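Local coordinates for protein NAD-dependent aldehyde dehydrogenase (Burkholderia multivorans, PDB 5UJU) that probably catalyses the NAD-dependent oxidation of aldehydes to carboxylic acids, as other members of the aldehyde dehydrogenase family do, at residues 34-39 with 159-165. Numbering follows the deposited sequence.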
ATOM      1  N   TRP A  34      19.626 -11.785 -13.340  1.00 39.98           N
ATOM      2  CA  TRP A  34      20.606 -11.772 -12.260  1.00 39.53           C
ATOM      3  C   TRP A  34      20.103 -12.622 -11.101  1.00 37.85           C
ATOM      4  O   TRP A  34      18.904 -12.639 -10.807  1.00 35.65           O
ATOM      5  CB  TRP A  34      20.907 -10.351 -11.762  1.00 38.69           C
ATOM      6  CG  TRP A  34      21.932 -10.319 -10.657  1.00 36.48           C
ATOM      7  CD1 TRP A  34      23.288 -10.499 -10.777  1.00 34.95           C
ATOM      8  CD2 TRP A  34      21.676 -10.134  -9.260  1.00 36.91           C
ATOM      9  NE1 TRP A  34      23.887 -10.414  -9.540  1.00 35.51           N
ATOM     10  CE2 TRP A  34      22.923 -10.188  -8.594  1.00 36.85           C
ATOM     11  CE3 TRP A  34      20.516  -9.913  -8.508  1.00 35.53           C
ATOM     12  CZ2 TRP A  34      23.039 -10.035  -7.214  1.00 40.44           C
ATOM     13  CZ3 TRP A  34      20.632  -9.754  -7.139  1.00 39.18           C
ATOM     14  CH2 TRP A  34      21.889  -9.816  -6.502  1.00 40.36           C
ATOM     15  N   SER A  35      21.036 -13.326 -10.451  1.00 44.15           N
ATOM     16  CA  SER A  35      20.788 -14.131  -9.259  1.00 43.60           C
ATOM     17  C   SER A  35      22.091 -14.358  -8.509  1.00 42.17           C
ATOM     18  O   SER A  35      23.051 -14.873  -9.093  1.00 43.20           O
ATOM     19  CB  SER A  35      20.170 -15.485  -9.603  1.00 52.30           C
ATOM     20  OG  SER A  35      20.132 -16.303  -8.440  1.00 57.51           O
ATOM     21  N   PRO A  36      22.164 -14.011  -7.220  1.00 42.34           N
ATOM     22  CA  PRO A  36      23.385 -14.290  -6.454  1.00 44.54           C
ATOM     23  C   PRO A  36      23.457 -15.711  -5.932  1.00 45.77           C
ATOM     24  O   PRO A  36      24.482 -16.083  -5.340  1.00 46.14           O
ATOM     25  CB  PRO A  36      23.293 -13.296  -5.292  1.00 49.33           C
ATOM     26  CG  PRO A  36      21.818 -13.225  -5.031  1.00 43.95           C
ATOM     27  CD  PRO A  36      21.141 -13.348  -6.391  1.00 45.66           C
ATOM     28  N   PHE A  37      22.403 -16.507  -6.109  1.00 41.78           N
ATOM     29  CA  PHE A  37      22.339 -17.852  -5.554  1.00 37.86           C
ATOM     30  C   PHE A  37      22.333 -18.847  -6.709  1.00 41.18           C
ATOM     31  O   PHE A  37      21.429 -18.823  -7.550  1.00 42.71           O
ATOM     32  CB  PHE A  37      21.106 -18.004  -4.661  1.00 37.48           C
ATOM     33  CG  PHE A  37      21.043 -16.984  -3.524  1.00 34.74           C
ATOM     34  CD1 PHE A  37      22.020 -16.951  -2.536  1.00 36.08           C
ATOM     35  CD2 PHE A  37      19.992 -16.072  -3.448  1.00 30.24           C
ATOM     36  CE1 PHE A  37      21.965 -16.016  -1.492  1.00 35.46           C
ATOM     37  CE2 PHE A  37      19.920 -15.135  -2.410  1.00 27.89           C
ATOM     38  CZ  PHE A  37      20.904 -15.105  -1.429  1.00 31.15           C
ATOM     39  N   ALA A  38      23.359 -19.692  -6.762  1.00 33.17           N
ATOM     40  CA  ALA A  38      23.517 -20.632  -7.865  1.00 38.06           C
ATOM     41  C   ALA A  38      22.381 -21.642  -7.869  1.00 44.95           C
ATOM     42  O   ALA A  38      22.201 -22.392  -6.904  1.00 33.24           O
ATOM     43  CB  ALA A  38      24.863 -21.343  -7.768  1.00 35.77           C
ATOM     44  N   GLU A  39      21.606 -21.660  -8.956  1.00 41.78           N
ATOM     45  CA  GLU A  39      20.459 -22.552  -9.021  1.00 39.48           C
ATOM     46  C   GLU A  39      20.853 -23.996  -9.317  1.00 42.39           C
ATOM     47  O   GLU A  39      20.053 -24.902  -9.057  1.00 45.86           O
ATOM     48  CB  GLU A  39      19.465 -22.056 -10.073  1.00 34.25           C
ATOM     49  CG  GLU A  39      20.003 -22.127 -11.475  1.00 39.92           C
ATOM     50  CD  GLU A  39      18.950 -21.790 -12.512  1.00 49.30           C
ATOM     51  OE1 GLU A  39      17.864 -21.293 -12.139  1.00 50.11           O
ATOM     52  OE2 GLU A  39      19.198 -22.066 -13.699  1.00 52.80           O
ATOM     53  N   HIS A 159      15.916 -20.267  -5.832  1.00 28.77           N
ATOM     54  CA  HIS A 159      14.902 -19.382  -6.415  1.00 26.54           C
ATOM     55  C   HIS A 159      14.071 -18.701  -5.332  1.00 28.98           C
ATOM     56  O   HIS A 159      13.718 -17.520  -5.466  1.00 24.86           O
ATOM     57  CB  HIS A 159      13.995 -20.156  -7.379  1.00 27.04           C
ATOM     58  CG  HIS A 159      14.668 -20.553  -8.656  1.00 36.32           C
ATOM     59  ND1 HIS A 159      14.011 -21.226  -9.662  1.00 39.03           N
ATOM     60  CD2 HIS A 159      15.936 -20.371  -9.093  1.00 38.26           C
ATOM     61  CE1 HIS A 159      14.847 -21.455 -10.658  1.00 41.60           C
ATOM     62  NE2 HIS A 159      16.022 -20.943 -10.339  1.00 41.92           N
ATOM     63  N   ALA A 160      13.757 -19.422  -4.245  1.00 26.35           N
ATOM     64  CA  ALA A 160      13.059 -18.796  -3.126  1.00 23.62           C
ATOM     65  C   ALA A 160      13.942 -17.756  -2.464  1.00 30.56           C
ATOM     66  O   ALA A 160      13.470 -16.670  -2.098  1.00 28.33           O
ATOM     67  CB  ALA A 160      12.622 -19.842  -2.099  1.00 23.61           C
ATOM     68  N   GLN A 161      15.229 -18.078  -2.310  1.00 27.68           N
ATOM     69  CA  GLN A 161      16.183 -17.124  -1.763  1.00 28.13           C
ATOM     70  C   GLN A 161      16.311 -15.894  -2.660  1.00 27.30           C
ATOM     71  O   GLN A 161      16.398 -14.765  -2.164  1.00 29.56           O
ATOM     72  CB  GLN A 161      17.525 -17.828  -1.554  1.00 27.82           C
ATOM     73  CG  GLN A 161      17.435 -18.955  -0.517  1.00 28.23           C
ATOM     74  CD  GLN A 161      18.371 -20.101  -0.800  1.00 31.62           C
ATOM     75  OE1 GLN A 161      19.267 -19.996  -1.638  1.00 28.38           O
ATOM     76  NE2 GLN A 161      18.177 -21.211  -0.091  1.00 29.04           N
ATOM     77  N   ASP A 162      16.276 -16.092  -3.985  1.00 29.34           N
ATOM     78  CA  ASP A 162      16.189 -14.962  -4.916  1.00 32.61           C
ATOM     79  C   ASP A 162      15.001 -14.056  -4.588  1.00 29.57           C
ATOM     80  O   ASP A 162      15.135 -12.830  -4.517  1.00 30.74           O
ATOM     81  CB  ASP A 162      16.061 -15.466  -6.359  1.00 27.62           C
ATOM     82  CG  ASP A 162      17.358 -15.997  -6.932  1.00 33.69           C
ATOM     83  OD1 ASP A 162      18.442 -15.648  -6.419  1.00 37.58           O
ATOM     84  OD2 ASP A 162      17.282 -16.777  -7.914  1.00 39.01           O
ATOM     85  N   ARG A 163      13.819 -14.649  -4.417  1.00 30.94           N
ATOM     86  CA  ARG A 163      12.612 -13.859  -4.171  1.00 30.61           C
ATOM     87  C   ARG A 163      12.661 -13.184  -2.807  1.00 24.53           C
ATOM     88  O   ARG A 163      12.129 -12.081  -2.633  1.00 25.37           O
ATOM     89  CB  ARG A 163      11.361 -14.743  -4.294  1.00 30.45           C
ATOM     90  CG  ARG A 163      10.987 -15.144  -5.740  1.00 31.26           C
ATOM     91  CD  ARG A 163      10.500 -13.936  -6.551  1.00 31.35           C
ATOM     92  NE  ARG A 163      10.152 -14.286  -7.937  1.00 33.50           N
ATOM     93  CZ  ARG A 163       9.662 -13.428  -8.837  1.00 31.64           C
ATOM     94  NH1 ARG A 163       9.467 -12.148  -8.521  1.00 27.78           N
ATOM     95  NH2 ARG A 163       9.372 -13.847 -10.070  1.00 29.26           N
ATOM     96  N   ALA A 164      13.248 -13.853  -1.813  1.00 26.10           N
ATOM     97  CA  ALA A 164      13.472 -13.200  -0.524  1.00 21.16           C
ATOM     98  C   ALA A 164      14.392 -11.996  -0.686  1.00 26.79           C
ATOM     99  O   ALA A 164      14.090 -10.898  -0.211  1.00 25.39           O
ATOM    100  CB  ALA A 164      14.049 -14.204   0.477  1.00 22.54           C
ATOM    101  N   LEU A 165      15.500 -12.174  -1.412  1.00 29.15           N
ATOM    102  CA  LEU A 165      16.452 -11.085  -1.600  1.00 27.05           C
ATOM    103  C   LEU A 165      15.826  -9.934  -2.376  1.00 32.91           C
ATOM    104  O   LEU A 165      16.076  -8.756  -2.082  1.00 24.06           O
ATOM    105  CB  LEU A 165      17.681 -11.605  -2.345  1.00 26.02           C
ATOM    106  CG  LEU A 165      18.759 -10.536  -2.571  1.00 31.92           C
ATOM    107  CD1 LEU A 165      19.532 -10.314  -1.316  1.00 33.74           C
ATOM    108  CD2 LEU A 165      19.691 -10.897  -3.697  1.00 31.73           C
TER
HETATM  109  O   HOH W   1      18.650 -18.828  -8.393  1.00 31.45           O
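Two carboxylates, one on each side, carry the polar half of this helix-to-loop contact. Asp162, buried on the helix, turns its carboxylate to the loop 34-39: its OD1 lies 2.7 Å from Ser35 OG, a small hydroxyl whose proton also has another acceptor within reach, while its OD2 takes a hydrogen bond of 2.5 Å from a water. The same water donates to Phe37 O at 2.9 Å, so it bridges carbonyl and carboxylate. A short side chain with two acceptors suits this place, since it serves hydroxyl and water at once. About one helical turn earlier, His159 NE2 donates to Glu39 OE1 over 2.6 Å in the plane of the imidazole, a His-carboxylate hydrogen bond pairing a ring N-H with an anionic acceptor; Glu39 OE2 forms a salt bridge with Lys186 of the second subunit, linking the loop to the dimer interface.

The rest is largely plain helix-loop packing. Phe37's flat ring covers the Gln161 methylene, a CH-pi contact with Gln161 CB 4.0 Å from the Phe37 centroid, and meets Asp162 OD1 at its edge (CD2 to OD1, 3.4 Å); the Gln161 amide is hydrogen-bonded to Asn131 and Ser134. Leu165 reaches the rigid ring of Pro36 (CD2 to CG, 3.4 Å) and Trp34's broad indole (CD2 to CH2, 3.7 Å).

The contact thus lays the N-terminal loop between helices 18-30 and 43-46 along the start of helix 158-175. That helix packs through Leu165 and Ala164 on helix 97-132, and through Ala160, Arg163 and Ala164 on helix 217-230, while Trp34 and Leu165 also touch helix 18-30.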